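Local structure of hypothetical protein ypmQ (Bacillus subtilis, 1XZO) at residues D58-K61 / K62-E66. The protein is needed to insert copper into the active site of cytochrome c oxidase and may also act in copper homeostasis or redox signalling. Residues are numbered along the deposited sequence; the frame is centred on the assembly and turned at random.
Sequences DLQK and KLKAE. Unlike the reference sequence in segment 62-66: Glu66 (reference Gly). With CA (calcium ion), chain I.
Leu59 O takes the N-H of Leu63 at 2.9 Å, with an N-H...O angle of 165°. The flanking bonds have the same pattern, N-H of residue i+4 to O of residue i: Lys62 N to Asp58 O, Lys64 N to Gln60 O and Ala65 N to Lys61 O, the last the most bent of the four at 143°. Together they form the C-terminal turns of helix 52-65, and Glu66 is where the helical backbone angles end. On the buried face Leu59 and Leu63 lie side by side, CG of Leu59 4.1 Å from CD1 of Leu63, and both press on helix 160-170, Leu59 against Tyr160 and Ile163, Leu63 against Ile164 and Val167. This is the helix of a beta-alpha-beta unit, linking strands 36-41 and 71-76 of the thioredoxin-like fold. Gln60 leaves on another side with its chain extended, CG anti to the backbone N (chi1 175°), and Lys64 runs alongside it, its CE 3.8 Å from CG of Gln60. The Gln60 amide is fixed at both ends, OE1 taking the backbone N-H of Ser97 and NE2 giving to OD1 of Asn100, which Lys64 NZ also reaches through a weak bond. With an alanine here, the Ser97 N-H would probably lose its acceptor and Asn100 OD1 one of its donors, and Lys64 CE would lose the methylene it lies against. Lys62, an exposed residue, lays its CG 3.2 Å from Asp58 O before its ammonium end goes to a cation-pi contact with Tyr160. Asp58 instead sends OD2 to a calcium ion at a modelled 1.6 Å, too short to be trusted as a bond length; water 2 lies 2.3 Å from that calcium ion.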
# COMPACT_ATOMS: atom_id res chain seq x y z
N ASP A 58 -2.86 -11.50 4.03
CA ASP A 58 -2.13 -12.69 4.44
C ASP A 58 -0.70 -12.16 4.77
O ASP A 58 -0.12 -12.49 5.77
CB ASP A 58 -2.44 -13.93 3.39
CG ASP A 58 -3.86 -14.75 3.74
OD1 ASP A 58 -4.09 -14.62 4.96
OD2 ASP A 58 -4.83 -15.52 3.09
N LEU A 59 -0.16 -11.15 4.08
CA LEU A 59 1.11 -10.57 4.49
C LEU A 59 1.15 -9.95 5.90
O LEU A 59 2.12 -10.13 6.66
CB LEU A 59 1.50 -9.55 3.39
CG LEU A 59 2.90 -9.06 3.24
CD1 LEU A 59 4.01 -10.12 3.50
CD2 LEU A 59 2.99 -8.46 1.80
N GLN A 60 0.10 -9.22 6.19
CA GLN A 60 -0.12 -8.58 7.46
C GLN A 60 -0.03 -9.67 8.58
O GLN A 60 0.64 -9.51 9.53
CB GLN A 60 -1.48 -7.91 7.52
CG GLN A 60 -1.68 -7.37 8.95
CD GLN A 60 -2.94 -6.59 9.13
OE1 GLN A 60 -4.07 -7.09 8.81
NE2 GLN A 60 -2.75 -5.25 9.50
N LYS A 61 -0.72 -10.77 8.36
CA LYS A 61 -0.76 -11.91 9.28
C LYS A 61 0.60 -12.55 9.51
O LYS A 61 1.01 -12.82 10.68
CB LYS A 61 -1.80 -12.90 8.75
CG LYS A 61 -1.98 -14.16 9.61
CD LYS A 61 -3.15 -14.98 9.24
CE LYS A 61 -2.81 -16.14 8.25
NZ LYS A 61 -3.83 -17.30 8.20
N LYS A 62 1.35 -12.72 8.43
CA LYS A 62 2.66 -13.33 8.50
C LYS A 62 3.61 -12.39 9.26
O LYS A 62 4.45 -12.81 10.04
CB LYS A 62 3.18 -13.73 7.09
CG LYS A 62 2.23 -14.54 6.23
CD LYS A 62 2.78 -14.86 4.89
CE LYS A 62 1.90 -15.84 4.15
NZ LYS A 62 2.05 -17.15 4.80
N LEU A 63 3.55 -11.09 8.98
CA LEU A 63 4.40 -10.12 9.71
C LEU A 63 4.01 -10.03 11.20
O LEU A 63 4.88 -9.88 12.04
CB LEU A 63 4.36 -8.72 9.03
CG LEU A 63 5.04 -8.61 7.67
CD1 LEU A 63 4.29 -7.48 6.80
CD2 LEU A 63 6.50 -8.39 7.73
N LYS A 64 2.72 -10.13 11.50
CA LYS A 64 2.27 -10.12 12.90
C LYS A 64 2.85 -11.37 13.64
O LYS A 64 3.32 -11.25 14.79
CB LYS A 64 0.74 -10.07 13.00
CG LYS A 64 0.05 -8.89 12.34
CD LYS A 64 -0.15 -7.64 13.22
CE LYS A 64 -0.60 -6.41 12.46
NZ LYS A 64 -0.57 -5.31 13.47
N ALA A 65 2.92 -12.50 12.93
CA ALA A 65 3.40 -13.78 13.51
C ALA A 65 4.85 -13.83 13.80
O ALA A 65 5.26 -14.57 14.68
CB ALA A 65 3.01 -15.01 12.63
N GLU A 66 5.65 -13.09 13.06
CA GLU A 66 7.06 -12.93 13.38
C GLU A 66 7.33 -11.68 14.23
O GLU A 66 8.47 -11.35 14.49
CB GLU A 66 7.84 -12.87 12.11
CG GLU A 66 9.32 -12.72 12.35
CD GLU A 66 10.12 -13.61 11.48
OE1 GLU A 66 11.36 -13.58 11.66
OE2 GLU A 66 9.50 -14.33 10.65
CA CA I . -5.95 -15.54 1.95
O HOH W 1 -5.37 -14.66 -0.64
O HOH W 2 -6.38 -13.38 2.55